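Local coordinates for protein alanine glyoxylate transaminase (Thermococcus litoralis, PDB 2ZC0) that probably transfers the amino group of alanine to glyoxylate, working as a homodimeric class I aminotransferase with pyridoxal phosphate as cofactor, at residues E353-E356 with V360-V363; L316-N321 with I392-L397; I37-G42 with S383-E388; P367-T370 with N376-R379. One frame throughout, in Å; residues are numbered along the deposited sequence.

Interaction 1. Residues E353-E356 with V360-V363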
loop_
_atom_site.group_PDB
_atom_site.type_symbol
_atom_site.label_atom_id
_atom_site.label_comp_id
_atom_site.label_asym_id
_atom_site.label_seq_id
_atom_site.Cartn_x
_atom_site.Cartn_y
_atom_site.Cartn_z
ATOM N N GLU A 353 -19.391 34.410 -8.150
ATOM C CA GLU A 353 -20.175 35.613 -8.370
ATOM C C GLU A 353 -19.407 36.607 -9.231
ATOM O O GLU A 353 -19.998 37.308 -10.052
ATOM C CB GLU A 353 -20.540 36.252 -7.032
ATOM C CG GLU A 353 -21.875 36.979 -7.044
ATOM C CD GLU A 353 -22.276 37.471 -5.666
ATOM O OE1 GLU A 353 -22.155 36.684 -4.700
ATOM O OE2 GLU A 353 -22.718 38.638 -5.547
ATOM N N LEU A 354 -18.089 36.657 -9.054
ATOM C CA LEU A 354 -17.249 37.576 -9.816
ATOM C C LEU A 354 -17.255 37.161 -11.284
ATOM O O LEU A 354 -17.398 37.993 -12.183
ATOM C CB LEU A 354 -15.808 37.544 -9.285
ATOM C CG LEU A 354 -14.911 38.785 -9.398
ATOM C CD1 LEU A 354 -13.460 38.370 -9.215
ATOM C CD2 LEU A 354 -15.089 39.457 -10.744
ATOM N N MET A 355 -17.099 35.860 -11.507
ATOM C CA MET A 355 -17.067 35.294 -12.846
ATOM C C MET A 355 -18.410 35.452 -13.553
ATOM O O MET A 355 -18.463 35.624 -14.770
ATOM C CB MET A 355 -16.690 33.813 -12.768
ATOM C CG MET A 355 -16.281 33.203 -14.096
ATOM S SD MET A 355 -15.616 31.529 -13.942
ATOM C CE MET A 355 -16.459 30.703 -15.281
ATOM N N GLU A 356 -19.491 35.406 -12.781
ATOM C CA GLU A 356 -20.841 35.529 -13.324
ATOM C C GLU A 356 -21.292 36.956 -13.612
ATOM O O GLU A 356 -21.813 37.244 -14.691
ATOM C CB GLU A 356 -21.847 34.883 -12.373
ATOM C CG GLU A 356 -21.858 33.372 -12.389
ATOM C CD GLU A 356 -22.920 32.805 -11.467
ATOM O OE1 GLU A 356 -24.073 33.292 -11.527
ATOM O OE2 GLU A 356 -22.608 31.874 -10.689
ATOM N N VAL A 360 -14.868 38.178 -14.704
ATOM C CA VAL A 360 -13.442 38.125 -14.393
ATOM C C VAL A 360 -13.189 36.825 -13.634
ATOM O O VAL A 360 -13.914 36.504 -12.687
ATOM C CB VAL A 360 -12.991 39.315 -13.504
ATOM C CG1 VAL A 360 -11.497 39.219 -13.214
ATOM C CG2 VAL A 360 -13.294 40.633 -14.199
ATOM N N VAL A 361 -12.164 36.083 -14.045
ATOM C CA VAL A 361 -11.849 34.811 -13.404
ATOM C C VAL A 361 -10.670 34.853 -12.433
ATOM O O VAL A 361 -9.597 35.335 -12.775
ATOM C CB VAL A 361 -11.527 33.715 -14.454
ATOM C CG1 VAL A 361 -11.394 32.386 -13.771
ATOM C CG2 VAL A 361 -12.605 33.672 -15.526
ATOM N N VAL A 362 -10.882 34.325 -11.231
ATOM C CA VAL A 362 -9.847 34.259 -10.203
ATOM C C VAL A 362 -9.913 32.854 -9.587
ATOM O O VAL A 362 -10.829 32.092 -9.901
ATOM C CB VAL A 362 -10.087 35.307 -9.079
ATOM C CG1 VAL A 362 -10.047 36.728 -9.648
ATOM C CG2 VAL A 362 -11.420 35.040 -8.415
ATOM N N VAL A 363 -8.959 32.514 -8.715
ATOM C CA VAL A 363 -8.944 31.195 -8.065
ATOM C C VAL A 363 -9.264 31.277 -6.561
ATOM O O VAL A 363 -8.608 32.002 -5.825
ATOM C CB VAL A 363 -7.563 30.488 -8.236
ATOM C CG1 VAL A 363 -7.598 29.130 -7.579
ATOM C CG2 VAL A 363 -7.221 30.342 -9.710
#
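Leu-354 and Met-355, near the end of helix 347-357, pack on the three valines that follow the next turn. The apolar contacts carry most of it. Leu-354 meets two of the valines. Its CD2 presses on Val-360 CB at 3.5 Å, tighter than usual van der Waals contact. Its CD1 reaches Val-362 CG1 at 3.8 Å, the two side chains crossing at about a right angle. The Leu-354 CG lies anti to the backbone N (chi1 -151°), and this puts CD2 against Val-360 and CD1 against Val-362, with the Val-360 carbonyl oxygen near both methyls. Met-355 lies alongside Val-361 and points the same way. Its CG and SD both touch Val-361 CG2, the CG at 4.0 Å.

One polar contact adds to this. Met-355 CA approaches Val-360 O at 3.4 Å as a CA-H...O contact, with 128° at the hydrogen. Cutting Leu-354 back to an alanine is likely to open a gap beside Val-360 and Val-362 and to take a partner from Leu-397 and Leu-400 of helix 389-404. This is a helix-turn-strand unit: helix 347-357 leads through a short turn into strand 360-361, which pairs in parallel with strand 37-38.

Interaction 2. Residues L316-N321 with I392-L397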
loop_
_atom_site.group_PDB
_atom_site.type_symbol
_atom_site.label_atom_id
_atom_site.label_comp_id
_atom_site.label_asym_id
_atom_site.label_seq_id
_atom_site.Cartn_x
_atom_site.Cartn_y
_atom_site.Cartn_z
ATOM N N LEU A 316 -0.371 45.718 -8.537
ATOM C CA LEU A 316 -0.216 46.230 -7.182
ATOM C C LEU A 316 -0.675 47.686 -7.129
ATOM O O LEU A 316 -1.256 48.112 -6.133
ATOM C CB LEU A 316 1.240 46.124 -6.731
ATOM C CG LEU A 316 1.739 44.698 -6.499
ATOM C CD1 LEU A 316 3.157 44.760 -5.955
ATOM C CD2 LEU A 316 0.823 43.969 -5.521
ATOM N N LYS A 317 -0.419 48.442 -8.201
ATOM C CA LYS A 317 -0.843 49.844 -8.265
ATOM C C LYS A 317 -2.365 49.911 -8.233
ATOM O O LYS A 317 -2.952 50.682 -7.481
ATOM C CB LYS A 317 -0.383 50.526 -9.563
ATOM C CG LYS A 317 1.007 51.147 -9.559
ATOM C CD LYS A 317 1.114 52.193 -10.688
ATOM C CE LYS A 317 2.492 52.208 -11.348
ATOM N NZ LYS A 317 2.761 50.970 -12.143
ATOM N N ALA A 318 -2.992 49.107 -9.080
ATOM C CA ALA A 318 -4.437 49.069 -9.170
ATOM C C ALA A 318 -5.064 48.652 -7.847
ATOM O O ALA A 318 -6.039 49.248 -7.405
ATOM C CB ALA A 318 -4.862 48.119 -10.276
ATOM N N LEU A 319 -4.494 47.631 -7.215
ATOM C CA LEU A 319 -5.019 47.135 -5.949
ATOM C C LEU A 319 -4.932 48.164 -4.833
ATOM O O LEU A 319 -5.922 48.436 -4.153
ATOM C CB LEU A 319 -4.282 45.857 -5.530
ATOM C CG LEU A 319 -4.747 44.537 -6.164
ATOM C CD1 LEU A 319 -3.721 43.455 -5.908
ATOM C CD2 LEU A 319 -6.104 44.140 -5.596
ATOM N N GLU A 320 -3.746 48.735 -4.651
ATOM C CA GLU A 320 -3.526 49.725 -3.603
ATOM C C GLU A 320 -4.354 50.987 -3.847
ATOM O O GLU A 320 -4.710 51.701 -2.909
ATOM C CB GLU A 320 -2.036 50.064 -3.521
ATOM C CG GLU A 320 -1.501 50.151 -2.099
ATOM C CD GLU A 320 -0.147 49.465 -1.939
ATOM O OE1 GLU A 320 0.732 49.665 -2.810
ATOM O OE2 GLU A 320 0.038 48.733 -0.937
ATOM N N ASN A 321 -4.672 51.239 -5.114
ATOM C CA ASN A 321 -5.460 52.400 -5.509
ATOM C C ASN A 321 -6.967 52.200 -5.324
ATOM O O ASN A 321 -7.671 53.124 -4.918
ATOM C CB ASN A 321 -5.163 52.751 -6.971
ATOM C CG ASN A 321 -6.043 53.868 -7.498
ATOM O OD1 ASN A 321 -6.700 54.572 -6.725
ATOM N ND2 ASN A 321 -6.059 54.040 -8.824
ATOM N N ILE A 392 -8.653 46.841 -15.432
ATOM C CA ILE A 392 -10.081 46.617 -15.621
ATOM C C ILE A 392 -10.534 45.469 -14.726
ATOM O O ILE A 392 -11.554 45.573 -14.044
ATOM C CB ILE A 392 -10.389 46.285 -17.099
ATOM C CG1 ILE A 392 -9.972 47.457 -17.987
ATOM C CG2 ILE A 392 -11.873 46.008 -17.277
ATOM C CD1 ILE A 392 -10.095 47.179 -19.464
ATOM N N GLY A 393 -9.760 44.383 -14.723
ATOM C CA GLY A 393 -10.085 43.226 -13.904
ATOM C C GLY A 393 -10.109 43.537 -12.421
ATOM O O GLY A 393 -11.032 43.132 -11.713
ATOM N N ILE A 394 -9.095 44.245 -11.932
ATOM C CA ILE A 394 -9.062 44.593 -10.516
ATOM C C ILE A 394 -10.161 45.597 -10.146
ATOM O O ILE A 394 -10.634 45.597 -9.009
ATOM C CB ILE A 394 -7.682 45.162 -10.092
ATOM C CG1 ILE A 394 -6.686 44.019 -9.891
ATOM C CG2 ILE A 394 -7.806 45.967 -8.807
ATOM C CD1 ILE A 394 -5.949 43.654 -11.140
ATOM N N LYS A 395 -10.561 46.453 -11.087
ATOM C CA LYS A 395 -11.625 47.426 -10.803
ATOM C C LYS A 395 -12.946 46.692 -10.611
ATOM O O LYS A 395 -13.668 46.932 -9.642
ATOM C CB LYS A 395 -11.756 48.454 -11.938
ATOM C CG LYS A 395 -10.706 49.556 -11.899
ATOM C CD LYS A 395 -10.718 50.431 -13.154
ATOM C CE LYS A 395 -9.513 51.368 -13.172
ATOM N NZ LYS A 395 -9.370 52.071 -14.476
ATOM N N LYS A 396 -13.248 45.792 -11.542
ATOM C CA LYS A 396 -14.469 44.994 -11.480
ATOM C C LYS A 396 -14.458 44.203 -10.183
ATOM O O LYS A 396 -15.492 44.025 -9.539
ATOM C CB LYS A 396 -14.529 44.025 -12.667
ATOM C CG LYS A 396 -14.871 44.673 -13.994
ATOM C CD LYS A 396 -14.765 43.677 -15.137
ATOM C CE LYS A 396 -15.538 44.152 -16.366
ATOM N NZ LYS A 396 -17.018 44.064 -16.158
ATOM N N LEU A 397 -13.275 43.731 -9.805
ATOM C CA LEU A 397 -13.112 42.958 -8.580
ATOM C C LEU A 397 -13.430 43.840 -7.379
ATOM O O LEU A 397 -14.067 43.400 -6.419
ATOM C CB LEU A 397 -11.670 42.427 -8.496
ATOM C CG LEU A 397 -11.135 41.751 -7.226
ATOM C CD1 LEU A 397 -10.723 42.803 -6.221
ATOM C CD2 LEU A 397 -12.175 40.812 -6.640
#
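Ile-394 of helix 389-404 packs against Ala-318 and Leu-319 of helix 295-322. Its side chain can be followed outward. CB points toward the other helix, and Ile-394 CB sits 4.1 Å from Ala-318 CB. From there the two branches part. CG2 does most of the touching. Ile-394 CG2 lies 3.9 Å from Ala-318 CB and rests on the backbone between Ala-318 and Leu-319, with Leu-319 N at 4.0 Å. The same methyl, Ile-394 CG2, meets Leu-319 CD2 at 4.1 Å. CG2 can do this because it is anti to its own backbone N, while CG1 is anti to the carbonyl carbon (chi1 -79°). Ile-394 CG1 passes Leu-319 CD2 at 4.3 Å. CD1 turns off from there and makes no close contact with 316-321. The side chain as a whole also touches Met-315, one turn back on helix 295-322.

Leu-319 comes to Ile-394 at about a right angle. It also touches Phe-328 and, on strand 336-340, Val-337 and Phe-339, so it sits between the two helices and that strand. Leu-397, one turn after Ile-394, points toward helix 295-322 too but packs on Phe-350 and Leu-354 of helix 347-357.

The small Ala-318 lets the helices approach to 6.6 Å between its CA and that of Ile-394. The chemistry here is wholly apolar. Methyl and methylene groups meet with no directional bond between the segments, so shape and burial account for the contact between these segments.

Interaction 3. Residues I37-G42 with S383-E388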
loop_
_atom_site.group_PDB
_atom_site.type_symbol
_atom_site.label_atom_id
_atom_site.label_comp_id
_atom_site.label_asym_id
_atom_site.label_seq_id
_atom_site.Cartn_x
_atom_site.Cartn_y
_atom_site.Cartn_z
ATOM N N ILE A 37 -12.238 38.199 -18.582
ATOM C CA ILE A 37 -10.872 38.604 -18.259
ATOM C C ILE A 37 -10.383 37.617 -17.200
ATOM O O ILE A 37 -11.003 37.471 -16.144
ATOM C CB ILE A 37 -10.859 40.030 -17.718
ATOM N N SER A 38 -9.277 36.938 -17.487
ATOM C CA SER A 38 -8.745 35.943 -16.563
ATOM C C SER A 38 -7.544 36.339 -15.709
ATOM O O SER A 38 -6.525 36.828 -16.208
ATOM C CB SER A 38 -8.393 34.657 -17.316
ATOM O OG SER A 38 -7.967 33.656 -16.407
ATOM N N LEU A 39 -7.687 36.088 -14.413
ATOM C CA LEU A 39 -6.670 36.354 -13.406
ATOM C C LEU A 39 -6.517 35.043 -12.635
ATOM O O LEU A 39 -6.214 35.039 -11.445
ATOM C CB LEU A 39 -7.152 37.460 -12.455
ATOM C CG LEU A 39 -6.886 38.943 -12.756
ATOM C CD1 LEU A 39 -7.116 39.268 -14.209
ATOM C CD2 LEU A 39 -7.784 39.790 -11.859
ATOM N N ALA A 40 -6.721 33.925 -13.324
ATOM C CA ALA A 40 -6.659 32.623 -12.678
ATOM C C ALA A 40 -5.448 31.759 -13.006
ATOM O O ALA A 40 -4.449 31.770 -12.282
ATOM C CB ALA A 40 -7.939 31.851 -12.983
ATOM N N ALA A 41 -5.555 30.991 -14.085
ATOM C CA ALA A 41 -4.490 30.090 -14.523
ATOM C C ALA A 41 -3.094 30.671 -14.385
ATOM O O ALA A 41 -2.885 31.870 -14.522
ATOM C CB ALA A 41 -4.728 29.679 -15.959
ATOM N N GLY A 42 -2.134 29.796 -14.117
ATOM C CA GLY A 42 -0.764 30.231 -13.959
ATOM C C GLY A 42 0.076 30.171 -15.224
ATOM O O GLY A 42 1.205 29.676 -15.207
ATOM N N SER A 383 0.623 37.417 -14.701
ATOM C CA SER A 383 1.474 37.088 -15.836
ATOM C C SER A 383 0.741 36.975 -17.170
ATOM O O SER A 383 1.243 37.456 -18.194
ATOM C CB SER A 383 2.261 35.794 -15.559
ATOM O OG SER A 383 1.409 34.689 -15.302
ATOM N N ARG A 384 -0.446 36.368 -17.171
ATOM C CA ARG A 384 -1.201 36.181 -18.417
ATOM C C ARG A 384 -2.014 37.379 -18.912
ATOM O O ARG A 384 -1.904 37.779 -20.077
ATOM C CB ARG A 384 -2.140 34.981 -18.295
ATOM C CG ARG A 384 -2.426 34.328 -19.628
ATOM C CD ARG A 384 -3.889 34.002 -19.808
ATOM N NE ARG A 384 -4.660 35.133 -20.326
ATOM C CZ ARG A 384 -5.239 36.070 -19.579
ATOM N NH1 ARG A 384 -5.138 36.018 -18.255
ATOM N NH2 ARG A 384 -5.926 37.055 -20.159
ATOM N N PRO A 385 -2.866 37.954 -18.047
ATOM C CA PRO A 385 -3.655 39.105 -18.505
ATOM C C PRO A 385 -2.782 40.242 -19.048
ATOM O O PRO A 385 -1.680 40.479 -18.556
ATOM C CB PRO A 385 -4.439 39.500 -17.261
ATOM C CG PRO A 385 -3.522 39.092 -16.148
ATOM C CD PRO A 385 -3.042 37.739 -16.601
ATOM N N SER A 386 -3.272 40.922 -20.078
ATOM C CA SER A 386 -2.548 42.032 -20.695
ATOM C C SER A 386 -2.381 43.206 -19.727
ATOM O O SER A 386 -3.064 43.279 -18.706
ATOM C CB SER A 386 -3.309 42.526 -21.928
ATOM O OG SER A 386 -4.560 43.081 -21.548
ATOM N N LYS A 387 -1.468 44.120 -20.058
ATOM C CA LYS A 387 -1.238 45.314 -19.242
ATOM C C LYS A 387 -2.564 46.041 -19.034
ATOM O O LYS A 387 -2.861 46.532 -17.949
ATOM C CB LYS A 387 -0.260 46.258 -19.948
ATOM C CG LYS A 387 1.172 46.180 -19.446
ATOM C CD LYS A 387 2.112 47.001 -20.319
ATOM C CE LYS A 387 1.782 48.489 -20.273
ATOM N NZ LYS A 387 2.131 49.112 -18.966
ATOM N N GLU A 388 -3.353 46.071 -20.104
ATOM C CA GLU A 388 -4.660 46.720 -20.157
ATOM C C GLU A 388 -5.740 46.014 -19.317
ATOM O O GLU A 388 -6.460 46.664 -18.554
ATOM C CB GLU A 388 -5.091 46.787 -21.632
ATOM C CG GLU A 388 -5.969 47.968 -22.048
ATOM C CD GLU A 388 -7.444 47.756 -21.757
ATOM O OE1 GLU A 388 -7.943 46.623 -21.961
ATOM O OE2 GLU A 388 -8.108 48.733 -21.341
#
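The guanidinium of Arg-384 has Ser-38 CB over one face, 3.7 Å from NH1. The same NH1 gives a hydrogen bond to Ser-38 O at 2.6 Å. This bond is short but bent, with 138° at the hydrogen. The nitrogen stands above the carbonyl plane, 35° out of it, and the oxygen is itself tilted from the guanidinium plane. Bends at chi2 and chi3 of Arg-384 fold its chain back to bring NH1 there. The second terminal nitrogen, NH2, makes a salt bridge to Glu-389.

The ring of Pro-385 borders the same carbonyl. Its CB lies 3.5 Å from Ser-38 O, and CD 3.6 Å. The same Pro-385 CB also meets Leu-39 CD1, at 4.1 Å, the two side chains crossing at about a right angle. The hydroxyl of Ser-38 turns to its own segment, where OG takes a weak bond from Ala-40 N.

Strand 37-38 pairs with strand 360-361 through Ile-37 and Leu-39, so the Ser-38 carbonyl faces the other way. One charged N-H and a proline ring occupy that edge. The carboxylate of Glu-389 probably balances the arginine charge while the neutral carbonyl helps to fix its position.

Interaction 4. Residues P367-T370 with N376-R379. With IMD (imidazole), chain G.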
loop_
_atom_site.group_PDB
_atom_site.type_symbol
_atom_site.label_atom_id
_atom_site.label_comp_id
_atom_site.label_asym_id
_atom_site.label_seq_id
_atom_site.Cartn_x
_atom_site.Cartn_y
_atom_site.Cartn_z
ATOM N N PRO A 367 -8.616 26.145 -1.400
ATOM C CA PRO A 367 -8.107 24.813 -1.746
ATOM C C PRO A 367 -6.604 24.648 -1.541
ATOM O O PRO A 367 -6.120 23.532 -1.367
ATOM C CB PRO A 367 -8.514 24.663 -3.211
ATOM C CG PRO A 367 -9.749 25.515 -3.302
ATOM C CD PRO A 367 -9.316 26.736 -2.554
ATOM N N PHE A 368 -5.871 25.757 -1.542
ATOM C CA PHE A 368 -4.422 25.715 -1.356
ATOM C C PHE A 368 -3.954 25.563 0.092
ATOM O O PHE A 368 -2.759 25.402 0.319
ATOM C CB PHE A 368 -3.767 26.972 -1.942
ATOM C CG PHE A 368 -4.008 27.166 -3.410
ATOM C CD1 PHE A 368 -5.273 27.503 -3.880
ATOM C CD2 PHE A 368 -2.958 27.059 -4.320
ATOM C CE1 PHE A 368 -5.492 27.736 -5.230
ATOM C CE2 PHE A 368 -3.165 27.288 -5.667
ATOM C CZ PHE A 368 -4.435 27.629 -6.124
ATOM N N TYR A 369 -4.875 25.615 1.060
ATOM C CA TYR A 369 -4.525 25.485 2.492
ATOM C C TYR A 369 -4.611 24.048 2.996
ATOM O O TYR A 369 -5.475 23.281 2.560
ATOM C CB TYR A 369 -5.428 26.383 3.359
ATOM C CG TYR A 369 -5.176 27.863 3.150
ATOM C CD1 TYR A 369 -4.509 28.628 4.121
ATOM C CD2 TYR A 369 -5.536 28.484 1.955
ATOM C CE1 TYR A 369 -4.201 29.971 3.897
ATOM C CE2 TYR A 369 -5.230 29.826 1.721
ATOM C CZ TYR A 369 -4.559 30.558 2.701
ATOM O OH TYR A 369 -4.226 31.863 2.455
ATOM N N THR A 370 -3.723 23.708 3.933
ATOM C CA THR A 370 -3.626 22.361 4.501
ATOM C C THR A 370 -4.505 22.160 5.728
ATOM O O THR A 370 -4.552 21.080 6.321
ATOM C CB THR A 370 -2.145 22.024 4.848
ATOM O OG1 THR A 370 -1.705 22.799 5.977
ATOM C CG2 THR A 370 -1.252 22.354 3.653
ATOM N N ASN A 376 -11.218 32.964 3.129
ATOM C CA ASN A 376 -11.384 34.261 2.485
ATOM C C ASN A 376 -10.295 34.588 1.471
ATOM O O ASN A 376 -10.229 35.707 0.960
ATOM C CB ASN A 376 -11.424 35.357 3.556
ATOM C CG ASN A 376 -10.141 35.425 4.384
ATOM O OD1 ASN A 376 -9.675 34.411 4.917
ATOM N ND2 ASN A 376 -9.571 36.626 4.500
ATOM N N ALA A 377 -9.442 33.617 1.171
ATOM C CA ALA A 377 -8.359 33.853 0.231
ATOM C C ALA A 377 -8.790 33.791 -1.228
ATOM O O ALA A 377 -9.721 33.078 -1.586
ATOM C CB ALA A 377 -7.235 32.859 0.479
ATOM N N ILE A 378 -8.107 34.560 -2.064
ATOM C CA ILE A 378 -8.371 34.574 -3.496
ATOM C C ILE A 378 -7.027 34.772 -4.187
ATOM O O ILE A 378 -6.335 35.764 -3.945
ATOM C CB ILE A 378 -9.328 35.726 -3.917
ATOM C CG1 ILE A 378 -10.793 35.306 -3.726
ATOM C CG2 ILE A 378 -9.101 36.088 -5.378
ATOM C CD1 ILE A 378 -11.270 35.316 -2.293
ATOM N N ARG A 379 -6.642 33.831 -5.038
ATOM C CA ARG A 379 -5.371 33.967 -5.731
ATOM C C ARG A 379 -5.562 34.726 -7.034
ATOM O O ARG A 379 -6.504 34.466 -7.793
ATOM C CB ARG A 379 -4.775 32.596 -6.005
ATOM C CG ARG A 379 -3.308 32.619 -6.357
ATOM C CD ARG A 379 -2.901 31.264 -6.881
ATOM N NE ARG A 379 -3.407 31.098 -8.234
ATOM C CZ ARG A 379 -3.241 30.009 -8.974
ATOM N NH1 ARG A 379 -2.580 28.967 -8.486
ATOM N NH2 ARG A 379 -3.704 29.986 -10.216
HETATM N N1 IMD G . -5.902 21.014 -0.486
HETATM C C2 IMD G . -5.587 20.360 0.626
HETATM N N3 IMD G . -5.120 19.162 0.295
HETATM C C4 IMD G . -5.140 19.059 -1.057
HETATM C C5 IMD G . -5.629 20.217 -1.547
#
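Phe-368 and Arg-379 meet beside the cofactor pocket, with the Arg-379 side chain about 6 Å from the bound pyridoxamine phosphate. NH1 of Arg-379 comes to the edge of the Phe-368 ring, near its plane, 3.3 Å from both CZ and CE2. It does not lie over the ring face, so this is no cation-pi stack. Ring and guanidinium planes stand 60° apart. Arg-379 leaves strand 377-381 extended, with CG anti to the backbone N (chi1 -164°), then bends at chi3 to bring its end past the ring. Its polar end is held from outside the contact: NH1 bonds to Asn-186 OD1 and NH2 to Ala-40 O. Asn-186 itself belongs to the cofactor pocket. A leucine in place of Arg-379 would probably leave Asn-186 OD1 and Ala-40 O without these donors and the Phe-368 edge without its neighbour.

A second, apolar touch involves Tyr-369 and Ala-377 at the start of strand 377-381. Tyr-369 lays its ring end against the methyl of Ala-377, with CE2 at 3.8 Å and OH at 3.7 Å from Ala-377 CB. That hydroxyl is buried and has no polar partner in the model.

An imidazole, probably from the crystallisation liquor, gives a hydrogen bond from N1 to Pro-367 O at 2.7 Å. An arginine on a strand beside the cofactor, paired with a pocket asparagine, is consistent with the carboxylate-binding arginine of class I aminotransferases.

Interaction 1 is tied to 3 and 4 through the backbone, and 4 to 3 through the Arg-379 side chain. Val-361 pairs with strand 37-38, with Val-361 O 2.6 Å from Leu-39 N. Val-363 O lies 2.8 Å from Arg-379 N. Arg-379 NH2 returns to interaction 3, 2.8 Å from Ala-40 O. Interaction 2 joins 1 mainly by packing, Leu-354 CD1 touching Leu-397 CD2 at 3.8 Å, and its segment 392-397 follows soon after 383-388. Interactions 2 and 4 stay about 6 Å apart at their nearest atoms. Interaction 4 is beside the cofactor. The Arg-384 side chain of interaction 3 is about 12 Å from it, and interactions 1 and 2 are structural packing.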